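Long-range contacts in probable outer membrane protein (Pseudomonas aeruginosa, PDB 3DWO), which probably transports hydrophobic compounds such as long-chain fatty acids across the outer membrane, as a beta-barrel channel of the FadL family: residues A[35-40]-A[147-152]; A[100-105]-A[112-117]; A[201-206]-A[242-247]; A[256-261]-A[272-277]. All coordinates share one frame; numbering follows the deposited sequence.

Contact 1: A[35-40]-A[147-152]; sequences AAMAFI and TGSLSF. With C8E ((hydroxyethyloxy)tri(ethyloxy)octane), chain H.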
loop_
_atom_site.group_PDB
_atom_site.type_symbol
_atom_site.label_atom_id
_atom_site.label_comp_id
_atom_site.label_asym_id
_atom_site.label_seq_id
_atom_site.Cartn_x
_atom_site.Cartn_y
_atom_site.Cartn_z
ATOM N N ALA A 35 11.975 -2.302 -20.862
ATOM C CA ALA A 35 12.256 -2.032 -22.269
ATOM C C ALA A 35 13.062 -0.747 -22.467
ATOM O O ALA A 35 13.941 -0.692 -23.326
ATOM C CB ALA A 35 10.948 -1.957 -23.059
ATOM N N ALA A 36 12.771 0.279 -21.669
ATOM C CA ALA A 36 13.462 1.563 -21.773
ATOM C C ALA A 36 14.952 1.435 -21.484
ATOM O O ALA A 36 15.746 2.331 -21.784
ATOM C CB ALA A 36 12.829 2.575 -20.821
ATOM N N MET A 37 15.323 0.308 -20.901
ATOM C CA MET A 37 16.706 0.026 -20.550
ATOM C C MET A 37 17.566 -0.087 -21.819
ATOM O O MET A 37 18.777 0.147 -21.796
ATOM C CB MET A 37 16.730 -1.283 -19.764
ATOM C CG MET A 37 17.726 -1.353 -18.643
ATOM S SD MET A 37 17.251 -2.636 -17.465
ATOM C CE MET A 37 16.904 -4.022 -18.539
ATOM N N ALA A 38 16.925 -0.441 -22.927
ATOM C CA ALA A 38 17.614 -0.608 -24.200
ATOM C C ALA A 38 18.165 0.703 -24.757
ATOM O O ALA A 38 18.907 0.703 -25.735
ATOM C CB ALA A 38 16.670 -1.249 -25.213
ATOM N N PHE A 39 17.811 1.817 -24.129
ATOM C CA PHE A 39 18.274 3.114 -24.592
ATOM C C PHE A 39 19.188 3.808 -23.597
ATOM O O PHE A 39 19.501 4.987 -23.744
ATOM C CB PHE A 39 17.067 3.983 -24.937
ATOM C CG PHE A 39 16.258 3.436 -26.072
ATOM C CD1 PHE A 39 16.718 3.541 -27.384
ATOM C CD2 PHE A 39 15.074 2.751 -25.833
ATOM C CE1 PHE A 39 16.008 2.964 -28.441
ATOM C CE2 PHE A 39 14.357 2.170 -26.879
ATOM C CZ PHE A 39 14.826 2.276 -28.187
ATOM N N ILE A 40 19.612 3.065 -22.580
ATOM C CA ILE A 40 20.527 3.592 -21.575
ATOM C C ILE A 40 21.904 3.155 -22.049
ATOM O O ILE A 40 22.236 1.971 -22.023
ATOM C CB ILE A 40 20.216 3.016 -20.174
ATOM C CG1 ILE A 40 18.906 3.621 -19.661
ATOM C CG2 ILE A 40 21.360 3.310 -19.215
ATOM C CD1 ILE A 40 18.469 3.115 -18.308
ATOM N N THR A 147 14.507 -7.463 -7.835
ATOM C CA THR A 147 14.199 -7.683 -9.241
ATOM C C THR A 147 15.368 -7.920 -10.188
ATOM O O THR A 147 16.487 -7.480 -9.947
ATOM C CB THR A 147 13.385 -6.475 -9.775
ATOM O OG1 THR A 147 12.126 -6.413 -9.096
ATOM C CG2 THR A 147 13.140 -6.593 -11.252
ATOM N N GLY A 148 15.075 -8.624 -11.276
ATOM C CA GLY A 148 16.056 -8.903 -12.306
ATOM C C GLY A 148 15.325 -8.745 -13.630
ATOM O O GLY A 148 14.251 -9.326 -13.815
ATOM N N SER A 149 15.869 -7.954 -14.550
ATOM C CA SER A 149 15.196 -7.764 -15.829
ATOM C C SER A 149 16.147 -7.729 -17.009
ATOM O O SER A 149 17.360 -7.562 -16.855
ATOM C CB SER A 149 14.363 -6.479 -15.813
ATOM O OG SER A 149 15.193 -5.343 -15.650
ATOM N N LEU A 150 15.573 -7.870 -18.196
ATOM C CA LEU A 150 16.349 -7.886 -19.420
ATOM C C LEU A 150 15.627 -7.087 -20.498
ATOM O O LEU A 150 14.402 -7.135 -20.591
ATOM C CB LEU A 150 16.511 -9.335 -19.879
ATOM C CG LEU A 150 17.781 -9.741 -20.616
ATOM C CD1 LEU A 150 18.995 -9.498 -19.716
ATOM C CD2 LEU A 150 17.683 -11.214 -21.005
ATOM N N SER A 151 16.383 -6.350 -21.307
ATOM C CA SER A 151 15.779 -5.581 -22.390
ATOM C C SER A 151 16.396 -6.003 -23.718
ATOM O O SER A 151 17.573 -6.359 -23.784
ATOM C CB SER A 151 15.990 -4.081 -22.187
ATOM O OG SER A 151 17.347 -3.735 -22.353
ATOM N N PHE A 152 15.590 -5.973 -24.771
ATOM C CA PHE A 152 16.057 -6.341 -26.100
ATOM C C PHE A 152 15.661 -5.278 -27.116
ATOM O O PHE A 152 14.480 -4.996 -27.305
ATOM C CB PHE A 152 15.474 -7.695 -26.514
ATOM C CG PHE A 152 15.845 -8.111 -27.909
ATOM C CD1 PHE A 152 14.915 -8.041 -28.941
ATOM C CD2 PHE A 152 17.130 -8.566 -28.196
ATOM C CE1 PHE A 152 15.259 -8.421 -30.242
ATOM C CE2 PHE A 152 17.486 -8.947 -29.490
ATOM C CZ PHE A 152 16.550 -8.874 -30.515
HETATM C C2 C8E H . 9.940 -14.264 -17.977
HETATM C C3 C8E H . 10.591 -13.065 -17.457
HETATM C C4 C8E H . 11.896 -12.986 -18.083
HETATM C C5 C8E H . 12.871 -12.474 -17.095
HETATM C C6 C8E H . 14.218 -12.793 -17.526
HETATM C C7 C8E H . 14.942 -11.710 -16.887
HETATM C C8 C8E H . 16.017 -12.283 -16.058
HETATM O O9 C8E H . 16.440 -11.816 -14.795
#
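M37 carries its side chain toward strand 138-153 with chi1 at -143°, away from a staggered value, and a bend at chi3 (48°) that swings the methyl CE over the strand. There S149 and S151 face it, each with OG in the crowded position between the backbone N and the carbonyl carbon. CE ends 3.6 Å from S149 OG and 3.7 Å from S151 N, while M37 CB lies 3.6 Å from S151 OG. A38 completes the patch, its CB 3.8 Å from S151 OG. No hydrogen bond crosses between 35-40 and 147-152: S149 OG is satisfied by A30 O, and A38 N turns instead to A35 O at 3.0 Å. L150, with its CA–CB bond directed away from 35-40, has its CB 4.1 Å from C7 of a bound detergent. The serines therefore face inward and the leucine outward. A largely apolar, buried N-terminal segment resting on small residues of the inner wall fits the hatch that plugs the barrel in FadL proteins.

Contact 2: A[100-105]-A[112-117]; sequences GFLVVP and FGLSQV. With C8E ((hydroxyethyloxy)tri(ethyloxy)octane), chain L.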
loop_
_atom_site.group_PDB
_atom_site.type_symbol
_atom_site.label_atom_id
_atom_site.label_comp_id
_atom_site.label_asym_id
_atom_site.label_seq_id
_atom_site.Cartn_x
_atom_site.Cartn_y
_atom_site.Cartn_z
ATOM N N GLY A 100 16.613 0.774 -4.816
ATOM C CA GLY A 100 17.870 0.675 -5.534
ATOM C C GLY A 100 17.710 0.214 -6.968
ATOM O O GLY A 100 16.899 -0.666 -7.260
ATOM N N PHE A 101 18.485 0.811 -7.868
ATOM C CA PHE A 101 18.428 0.448 -9.277
ATOM C C PHE A 101 19.820 0.319 -9.872
ATOM O O PHE A 101 20.722 1.114 -9.584
ATOM C CB PHE A 101 17.645 1.493 -10.073
ATOM C CG PHE A 101 16.202 1.612 -9.674
ATOM C CD1 PHE A 101 15.304 0.585 -9.946
ATOM C CD2 PHE A 101 15.737 2.760 -9.036
ATOM C CE1 PHE A 101 13.958 0.700 -9.590
ATOM C CE2 PHE A 101 14.400 2.888 -8.677
ATOM C CZ PHE A 101 13.505 1.856 -8.953
ATOM N N LEU A 102 19.986 -0.694 -10.709
ATOM C CA LEU A 102 21.254 -0.928 -11.373
ATOM C C LEU A 102 20.971 -1.349 -12.808
ATOM O O LEU A 102 20.186 -2.266 -13.053
ATOM C CB LEU A 102 22.046 -2.019 -10.649
ATOM C CG LEU A 102 23.346 -2.436 -11.339
ATOM C CD1 LEU A 102 24.289 -1.246 -11.430
ATOM C CD2 LEU A 102 23.984 -3.568 -10.562
ATOM N N VAL A 103 21.591 -0.655 -13.755
ATOM C CA VAL A 103 21.416 -0.979 -15.162
ATOM C C VAL A 103 22.785 -1.220 -15.785
ATOM O O VAL A 103 23.684 -0.383 -15.683
ATOM C CB VAL A 103 20.701 0.148 -15.918
ATOM C CG1 VAL A 103 20.629 -0.197 -17.397
ATOM C CG2 VAL A 103 19.301 0.342 -15.353
ATOM N N VAL A 104 22.928 -2.374 -16.425
ATOM C CA VAL A 104 24.185 -2.765 -17.048
ATOM C C VAL A 104 23.984 -3.235 -18.483
ATOM O O VAL A 104 23.548 -4.365 -18.715
ATOM C CB VAL A 104 24.847 -3.919 -16.265
ATOM C CG1 VAL A 104 26.173 -4.285 -16.899
ATOM C CG2 VAL A 104 25.034 -3.524 -14.813
ATOM N N PRO A 105 24.281 -2.372 -19.466
ATOM C CA PRO A 105 24.107 -2.798 -20.859
ATOM C C PRO A 105 25.073 -3.950 -21.165
ATOM O O PRO A 105 26.258 -3.885 -20.827
ATOM C CB PRO A 105 24.409 -1.526 -21.652
ATOM C CG PRO A 105 25.343 -0.766 -20.754
ATOM C CD PRO A 105 24.733 -0.973 -19.390
ATOM N N PHE A 112 20.895 -5.392 -18.811
ATOM C CA PHE A 112 20.478 -6.121 -17.621
ATOM C C PHE A 112 20.061 -5.149 -16.523
ATOM O O PHE A 112 20.714 -4.130 -16.311
ATOM C CB PHE A 112 21.635 -6.987 -17.131
ATOM C CG PHE A 112 21.310 -7.813 -15.927
ATOM C CD1 PHE A 112 20.322 -8.798 -15.988
ATOM C CD2 PHE A 112 22.012 -7.635 -14.739
ATOM C CE1 PHE A 112 20.040 -9.600 -14.880
ATOM C CE2 PHE A 112 21.741 -8.430 -13.626
ATOM C CZ PHE A 112 20.752 -9.417 -13.698
ATOM N N GLY A 113 18.978 -5.473 -15.820
ATOM C CA GLY A 113 18.500 -4.605 -14.760
ATOM C C GLY A 113 18.294 -5.300 -13.425
ATOM O O GLY A 113 17.778 -6.418 -13.358
ATOM N N LEU A 114 18.695 -4.618 -12.358
ATOM C CA LEU A 114 18.578 -5.128 -10.996
ATOM C C LEU A 114 17.969 -4.034 -10.134
ATOM O O LEU A 114 18.274 -2.856 -10.323
ATOM C CB LEU A 114 19.966 -5.471 -10.451
ATOM C CG LEU A 114 20.307 -6.910 -10.077
ATOM C CD1 LEU A 114 19.787 -7.861 -11.128
ATOM C CD2 LEU A 114 21.817 -7.038 -9.922
ATOM N N SER A 115 17.119 -4.408 -9.183
ATOM C CA SER A 115 16.527 -3.392 -8.325
ATOM C C SER A 115 15.915 -3.919 -7.039
ATOM O O SER A 115 15.544 -5.089 -6.933
ATOM C CB SER A 115 15.456 -2.608 -9.092
ATOM O OG SER A 115 14.243 -3.337 -9.175
ATOM N N GLN A 116 15.840 -3.030 -6.056
ATOM C CA GLN A 116 15.233 -3.326 -4.772
ATOM C C GLN A 116 14.096 -2.322 -4.719
ATOM O O GLN A 116 14.326 -1.115 -4.804
ATOM C CB GLN A 116 16.221 -3.092 -3.632
ATOM C CG GLN A 116 15.583 -3.089 -2.260
ATOM C CD GLN A 116 15.095 -1.713 -1.863
ATOM O OE1 GLN A 116 15.882 -0.773 -1.775
ATOM N NE2 GLN A 116 13.795 -1.587 -1.625
ATOM N N VAL A 117 12.875 -2.832 -4.592
ATOM C CA VAL A 117 11.679 -1.998 -4.586
ATOM C C VAL A 117 10.720 -2.278 -3.420
ATOM O O VAL A 117 10.836 -3.293 -2.732
ATOM C CB VAL A 117 10.934 -2.184 -5.939
ATOM C CG1 VAL A 117 9.511 -1.700 -5.841
ATOM C CG2 VAL A 117 11.666 -1.416 -7.035
HETATM C C1 C8E L . 19.479 -4.667 -5.980
HETATM C C2 C8E L . 20.376 -3.672 -6.547
HETATM C C3 C8E L . 20.244 -2.334 -5.974
HETATM C C4 C8E L . 21.242 -1.495 -6.610
HETATM C C5 C8E L . 22.072 -0.859 -5.558
HETATM C C6 C8E L . 22.936 0.148 -6.138
#
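This contact is the ladder of a beta hairpin in the barrel wall, strands 93-105 and 110-125, whose short segments run antiparallel at 179° with axes 4.5 Å apart. G100–Q116, L102–L114 and V104–F112 are hydrogen-bonded pairs, each closed by two backbone bonds. V104 N to F112 O is the straightest (171° at the hydrogen), whereas F112 N reaches V104 O from 48° above the carbonyl plane. F101–S115 and V103–G113 are non-hydrogen-bonded pairs between them. On the face of L102 and L114 the two leucines lie side by side and point the same way, CB to CB 4.0 Å and CD2 to CD2 4.1 Å. Here a detergent alkyl chain crosses the glycine, with its C3 3.7 Å from G100 C, as expected of the lipid-facing surface. Q116, bent at chi2, sends NE2 back to P98 O on the partner strand. The other face looks into the barrel, where F31 of helix 29-32 covers F101, S115 and V117. F101 has CG beside its backbone N, which tilts the ring over the neighbouring strand: CE1 is 4.0 Å from V117 CG2, and CD1 lies obliquely 3.3 Å from S115 CB.

Contact 3: A[201-206]-A[242-247]; sequences ALMRVK and GHYNLY. With C8E ((hydroxyethyloxy)tri(ethyloxy)octane), chain D.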
loop_
_atom_site.group_PDB
_atom_site.type_symbol
_atom_site.label_atom_id
_atom_site.label_comp_id
_atom_site.label_asym_id
_atom_site.label_seq_id
_atom_site.Cartn_x
_atom_site.Cartn_y
_atom_site.Cartn_z
ATOM N N ALA A 201 -11.415 -9.015 23.656
ATOM C CA ALA A 201 -10.108 -9.609 23.452
ATOM C C ALA A 201 -9.534 -9.021 22.169
ATOM O O ALA A 201 -10.271 -8.737 21.220
ATOM C CB ALA A 201 -10.241 -11.115 23.332
ATOM N N LEU A 202 -8.224 -8.816 22.148
ATOM C CA LEU A 202 -7.582 -8.276 20.965
ATOM C C LEU A 202 -7.147 -9.416 20.059
ATOM O O LEU A 202 -6.308 -10.249 20.435
ATOM C CB LEU A 202 -6.363 -7.439 21.343
ATOM C CG LEU A 202 -5.664 -6.767 20.153
ATOM C CD1 LEU A 202 -6.531 -5.627 19.638
ATOM C CD2 LEU A 202 -4.298 -6.243 20.576
ATOM N N MET A 203 -7.750 -9.469 18.878
ATOM C CA MET A 203 -7.416 -10.473 17.880
ATOM C C MET A 203 -6.166 -9.947 17.174
ATOM O O MET A 203 -6.117 -8.779 16.801
ATOM C CB MET A 203 -8.567 -10.605 16.884
ATOM C CG MET A 203 -8.194 -11.291 15.595
ATOM S SD MET A 203 -7.795 -13.011 15.856
ATOM C CE MET A 203 -9.310 -13.780 15.300
ATOM N N ARG A 204 -5.158 -10.798 17.007
ATOM C CA ARG A 204 -3.906 -10.405 16.355
ATOM C C ARG A 204 -3.512 -11.403 15.275
ATOM O O ARG A 204 -3.413 -12.599 15.534
ATOM C CB ARG A 204 -2.772 -10.306 17.388
ATOM C CG ARG A 204 -3.022 -9.254 18.470
ATOM C CD ARG A 204 -1.839 -9.095 19.430
ATOM N NE ARG A 204 -1.632 -10.269 20.275
ATOM C CZ ARG A 204 -0.892 -10.273 21.384
ATOM N NH1 ARG A 204 -0.290 -9.158 21.785
ATOM N NH2 ARG A 204 -0.755 -11.390 22.096
ATOM N N VAL A 205 -3.276 -10.904 14.067
ATOM C CA VAL A 205 -2.894 -11.765 12.954
ATOM C C VAL A 205 -1.555 -11.304 12.388
ATOM O O VAL A 205 -1.395 -10.141 12.012
ATOM C CB VAL A 205 -3.962 -11.730 11.824
ATOM C CG1 VAL A 205 -3.654 -12.791 10.775
ATOM C CG2 VAL A 205 -5.347 -11.942 12.414
ATOM N N LYS A 206 -0.598 -12.223 12.333
ATOM C CA LYS A 206 0.738 -11.926 11.823
ATOM C C LYS A 206 1.062 -12.951 10.744
ATOM O O LYS A 206 1.164 -14.145 11.022
ATOM C CB LYS A 206 1.763 -12.008 12.958
ATOM C CG LYS A 206 3.198 -11.863 12.498
ATOM C CD LYS A 206 3.615 -10.412 12.410
ATOM C CE LYS A 206 3.995 -9.878 13.786
ATOM N NZ LYS A 206 5.214 -10.560 14.328
ATOM N N GLY A 242 0.992 -17.529 8.594
ATOM C CA GLY A 242 1.513 -17.199 9.905
ATOM C C GLY A 242 0.615 -17.736 11.014
ATOM O O GLY A 242 0.267 -18.919 11.018
ATOM N N HIS A 243 0.227 -16.864 11.941
ATOM C CA HIS A 243 -0.605 -17.264 13.077
ATOM C C HIS A 243 -1.531 -16.141 13.513
ATOM O O HIS A 243 -1.402 -15.003 13.066
ATOM C CB HIS A 243 0.284 -17.609 14.283
ATOM C CG HIS A 243 1.415 -18.534 13.959
ATOM N ND1 HIS A 243 1.299 -19.906 14.026
ATOM C CD2 HIS A 243 2.668 -18.284 13.509
ATOM C CE1 HIS A 243 2.430 -20.462 13.629
ATOM N NE2 HIS A 243 3.277 -19.500 13.309
ATOM N N TYR A 244 -2.460 -16.477 14.402
ATOM C CA TYR A 244 -3.371 -15.494 14.976
ATOM C C TYR A 244 -3.498 -15.917 16.427
ATOM O O TYR A 244 -3.365 -17.094 16.751
ATOM C CB TYR A 244 -4.757 -15.503 14.290
ATOM C CG TYR A 244 -5.719 -16.584 14.757
ATOM C CD1 TYR A 244 -6.330 -16.517 16.014
ATOM C CD2 TYR A 244 -6.024 -17.674 13.938
ATOM C CE1 TYR A 244 -7.220 -17.512 16.439
ATOM C CE2 TYR A 244 -6.913 -18.677 14.354
ATOM C CZ TYR A 244 -7.505 -18.588 15.601
ATOM O OH TYR A 244 -8.381 -19.570 16.010
ATOM N N ASN A 245 -3.726 -14.952 17.304
ATOM C CA ASN A 245 -3.897 -15.247 18.711
ATOM C C ASN A 245 -4.819 -14.174 19.257
ATOM O O ASN A 245 -4.947 -13.094 18.672
ATOM C CB ASN A 245 -2.546 -15.251 19.446
ATOM C CG ASN A 245 -1.998 -13.863 19.690
ATOM O OD1 ASN A 245 -2.463 -13.148 20.573
ATOM N ND2 ASN A 245 -1.002 -13.475 18.909
ATOM N N LEU A 246 -5.494 -14.488 20.354
ATOM C CA LEU A 246 -6.403 -13.543 20.963
ATOM C C LEU A 246 -5.832 -13.163 22.313
ATOM O O LEU A 246 -5.542 -14.032 23.130
ATOM C CB LEU A 246 -7.785 -14.173 21.159
ATOM C CG LEU A 246 -8.596 -14.604 19.935
ATOM C CD1 LEU A 246 -7.787 -15.545 19.070
ATOM C CD2 LEU A 246 -9.863 -15.296 20.403
ATOM N N TYR A 247 -5.650 -11.866 22.534
ATOM C CA TYR A 247 -5.149 -11.395 23.813
ATOM C C TYR A 247 -6.353 -10.905 24.598
ATOM O O TYR A 247 -6.792 -9.768 24.426
ATOM C CB TYR A 247 -4.145 -10.253 23.632
ATOM C CG TYR A 247 -3.954 -9.441 24.895
ATOM C CD1 TYR A 247 -3.796 -10.068 26.133
ATOM C CD2 TYR A 247 -3.994 -8.049 24.864
ATOM C CE1 TYR A 247 -3.693 -9.328 27.315
ATOM C CE2 TYR A 247 -3.890 -7.298 26.038
ATOM C CZ TYR A 247 -3.744 -7.946 27.261
ATOM O OH TYR A 247 -3.692 -7.217 28.429
HETATM C C1 C8E D . -10.359 -0.211 2.930
HETATM C C2 C8E D . -9.677 -1.096 3.867
HETATM C C3 C8E D . -9.000 -2.239 3.268
HETATM C C4 C8E D . -8.307 -2.933 4.339
HETATM C C5 C8E D . -7.230 -3.769 3.751
HETATM C C6 C8E D . -6.244 -4.101 4.762
HETATM C C7 C8E D . -5.657 -5.286 4.160
HETATM C C8 C8E D . -4.192 -5.276 4.392
HETATM O O9 C8E D . -3.402 -6.337 4.908
HETATM C C10 C8E D . -3.684 -6.833 6.202
HETATM C C11 C8E D . -2.697 -7.932 6.439
HETATM O O12 C8E D . -3.275 -9.211 6.124
HETATM C C13 C8E D . -3.485 -10.111 7.255
HETATM C C14 C8E D . -4.717 -10.117 8.214
HETATM O O15 C8E D . -5.604 -11.192 8.648
HETATM C C16 C8E D . -6.749 -11.333 7.783
HETATM C C17 C8E D . -7.977 -10.499 8.197
HETATM O O18 C8E D . -8.137 -9.918 9.509
HETATM C C19 C8E D . -8.822 -10.791 10.447
HETATM C C20 C8E D . -10.131 -10.371 11.213
HETATM O O21 C8E D . -10.019 -9.800 12.526
#
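Strands 201-220 and 226-248 form an antiparallel hairpin in the barrel wall, with L202–Y247, R204–N245 and K206–H243 as hydrogen-bonded pairs. The face of M203, V205, Y244 and L246 is closely packed and apolar; the other is mostly polar and more open, with K206, H243 and Y247 exposed. On the buried face M203, chi1 163° and bent at chi2 and chi3, brings SD 3.8 Å from Y244 CD1 in an oblique Met-aromatic contact. L246 CD1 lies at the edge of the same ring and 4.1 Å from M203 SD. Y244 takes the crowded first torsion (81°), and its OH receives the backbone N-H of R273. V205 CG1 meets O15 of a detergent at 3.3 Å. On the looser face R204 is tied down: NE and NH2 both donate to N245 OD1, at 3.0 and 2.9 Å, with the oxygen in the guanidinium plane. NE meets a lone pair of N245 OD1 in the amide plane, whereas NH2 approaches from above that plane. Y247 CB covers one guanidinium face, offset toward its rim. A neutral amide oxygen thus takes two bonds from one cation, which would polarise N245 and fix the rotation of R204 without neutralising its charge.

Contact 4: A[256-261]-A[272-277]; sequences GAIEGG and LRMGAS. With C8E ((hydroxyethyloxy)tri(ethyloxy)octane), chain C.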
loop_
_atom_site.group_PDB
_atom_site.type_symbol
_atom_site.label_atom_id
_atom_site.label_comp_id
_atom_site.label_asym_id
_atom_site.label_seq_id
_atom_site.Cartn_x
_atom_site.Cartn_y
_atom_site.Cartn_z
ATOM N N GLY A 256 -12.943 -18.426 28.567
ATOM C CA GLY A 256 -13.926 -19.365 29.083
ATOM C C GLY A 256 -14.856 -19.835 27.974
ATOM O O GLY A 256 -15.180 -21.019 27.874
ATOM N N ALA A 257 -15.286 -18.902 27.129
ATOM C CA ALA A 257 -16.175 -19.235 26.020
ATOM C C ALA A 257 -15.462 -20.129 25.016
ATOM O O ALA A 257 -15.987 -21.161 24.595
ATOM C CB ALA A 257 -16.635 -17.972 25.330
ATOM N N ILE A 258 -14.258 -19.726 24.629
ATOM C CA ILE A 258 -13.499 -20.491 23.660
ATOM C C ILE A 258 -13.185 -21.889 24.164
ATOM O O ILE A 258 -13.416 -22.870 23.458
ATOM C CB ILE A 258 -12.210 -19.733 23.258
ATOM C CG1 ILE A 258 -12.589 -18.617 22.281
ATOM C CG2 ILE A 258 -11.179 -20.692 22.638
ATOM C CD1 ILE A 258 -11.486 -17.642 21.990
ATOM N N GLU A 259 -12.671 -21.989 25.385
ATOM C CA GLU A 259 -12.363 -23.297 25.939
ATOM C C GLU A 259 -13.658 -24.085 26.111
ATOM O O GLU A 259 -13.655 -25.317 26.109
ATOM C CB GLU A 259 -11.646 -23.160 27.287
ATOM C CG GLU A 259 -10.274 -22.492 27.193
ATOM C CD GLU A 259 -9.452 -23.003 26.016
ATOM O OE1 GLU A 259 -9.371 -24.239 25.830
ATOM O OE2 GLU A 259 -8.880 -22.172 25.277
ATOM N N GLY A 260 -14.767 -23.365 26.247
ATOM C CA GLY A 260 -16.052 -24.017 26.413
ATOM C C GLY A 260 -16.649 -24.461 25.091
ATOM O O GLY A 260 -17.674 -25.139 25.064
ATOM N N GLY A 261 -16.005 -24.070 23.993
ATOM C CA GLY A 261 -16.480 -24.432 22.668
ATOM C C GLY A 261 -17.767 -23.738 22.252
ATOM O O GLY A 261 -18.447 -24.194 21.334
ATOM N N LEU A 272 -12.825 -21.485 16.308
ATOM C CA LEU A 272 -12.012 -20.433 16.894
ATOM C C LEU A 272 -11.297 -20.909 18.162
ATOM O O LEU A 272 -11.889 -21.572 19.018
ATOM C CB LEU A 272 -12.885 -19.218 17.214
ATOM C CG LEU A 272 -12.147 -17.998 17.771
ATOM C CD1 LEU A 272 -11.243 -17.419 16.681
ATOM C CD2 LEU A 272 -13.148 -16.956 18.247
ATOM N N ARG A 273 -10.020 -20.557 18.280
ATOM C CA ARG A 273 -9.217 -20.947 19.435
ATOM C C ARG A 273 -8.497 -19.721 19.987
ATOM O O ARG A 273 -8.614 -18.628 19.428
ATOM C CB ARG A 273 -8.197 -22.009 19.018
ATOM C CG ARG A 273 -8.822 -23.226 18.343
ATOM C CD ARG A 273 -7.753 -24.134 17.751
ATOM N NE ARG A 273 -8.326 -25.276 17.044
ATOM C CZ ARG A 273 -7.610 -26.186 16.386
ATOM N NH1 ARG A 273 -6.286 -26.092 16.341
ATOM N NH2 ARG A 273 -8.219 -27.194 15.771
ATOM N N MET A 274 -7.755 -19.893 21.077
ATOM C CA MET A 274 -7.038 -18.766 21.658
ATOM C C MET A 274 -5.832 -18.417 20.796
ATOM O O MET A 274 -5.264 -17.335 20.917
ATOM C CB MET A 274 -6.596 -19.081 23.097
ATOM C CG MET A 274 -7.744 -19.103 24.102
ATOM S SD MET A 274 -8.755 -17.582 24.057
ATOM C CE MET A 274 -7.708 -16.457 24.981
ATOM N N GLY A 275 -5.464 -19.341 19.917
ATOM C CA GLY A 275 -4.337 -19.142 19.025
ATOM C C GLY A 275 -4.204 -20.321 18.074
ATOM O O GLY A 275 -4.507 -21.447 18.449
ATOM N N ALA A 276 -3.761 -20.073 16.847
ATOM C CA ALA A 276 -3.604 -21.145 15.871
ATOM C C ALA A 276 -2.877 -20.618 14.644
ATOM O O ALA A 276 -2.668 -19.417 14.514
ATOM C CB ALA A 276 -4.978 -21.694 15.469
ATOM N N SER A 277 -2.483 -21.516 13.750
ATOM C CA SER A 277 -1.797 -21.105 12.530
ATOM C C SER A 277 -2.860 -20.430 11.659
ATOM O O SER A 277 -4.056 -20.607 11.900
ATOM C CB SER A 277 -1.202 -22.324 11.824
ATOM O OG SER A 277 -2.217 -23.251 11.497
HETATM C C1 C8E C . -12.811 -13.376 13.975
HETATM C C2 C8E C . -14.094 -14.025 14.184
HETATM C C3 C8E C . -14.493 -14.116 15.581
HETATM C C4 C8E C . -15.708 -14.913 15.628
HETATM C C5 C8E C . -16.259 -14.837 16.998
HETATM C C6 C8E C . -17.528 -15.514 17.060
HETATM C C7 C8E C . -17.740 -15.540 18.498
HETATM C C8 C8E C . -18.985 -16.274 18.751
HETATM O O9 C8E C . -19.637 -16.503 19.985
HETATM C C10 C8E C . -18.967 -17.201 21.014
HETATM C C11 C8E C . -19.958 -17.280 22.128
HETATM O O12 C8E C . -19.528 -16.549 23.283
HETATM C C13 C8E C . -20.553 -16.413 24.298
HETATM C C14 C8E C . -20.400 -15.726 25.687
HETATM O O15 C8E C . -19.342 -14.905 26.272
HETATM C C16 C8E C . -18.386 -15.729 26.961
HETATM C C17 C8E C . -18.691 -15.982 28.447
HETATM O O18 C8E C . -18.267 -17.173 29.146
HETATM C C19 C8E C . -19.255 -18.236 29.085
HETATM C C20 C8E C . -18.931 -19.745 29.383
HETATM O O21 C8E C . -19.827 -20.743 28.879
HETATM O O HOH W 1 -13.556 -22.611 20.748
HETATM O O HOH W 2 -7.525 -22.443 22.616
#
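I258 O is gripped twice: by G261 N at 2.9 Å, within the Schellman motif that ends helix 253-259, and by a water at 2.7 Å. That water gives its other hydrogen to L272 O at 2.6 Å, so both its protons go to carbonyls and it stitches the helix end to the approach of strand 275-281. A second water bridges the same gap, donating to E259 OE2 and accepting from M274 N. Below the waters lies an apolar core. I258 extends its longer branch (chi2 170°) so that CD1 stands 3.4 Å from M274 SD, while its other branch sets CG2 3.8 Å from R273 CA. M274 reaches this position by bending at chi2 and chi3, and the two side chains cross obliquely; L246 of strand 226-248 also touches I258. E259 meets M274 nearly at a right angle, OE2 to CG 3.5 Å. A detergent lies alongside, its C16 3.3 Å from A257 CB and its alkyl chain 4.0 Å from L272 CD2 at C5. No direct hydrogen bond joins the two segments. Water bridges and methyl-to-sulfur packing hold them, and the adjoining apolar surface is consistent with a place where a hydrophobic tail can bind.

The four contacts form two clusters toward opposite ends of the molecule, both reaching the same barrel strands. Contacts 1 and 2 have centres about 9 Å apart and share a border, since strands 110-125 and 138-153 are neighbours; contact 2 falls between the two segments of contact 1 in sequence. Contacts 3 and 4 follow later in the chain, their centres about 11 Å apart, joined by probable backbone hydrogen bonds from strand 226-248 to M274 and A276. Centres of contacts 2 and 3 lie about 38 Å apart, those of 1 and 4 about 53 Å. Detergent is bound beside all four. One cluster packs residues 35-40 against the wall, consistent with the FadL hatch; the other, well separated from it, joins wall to helix 253-259.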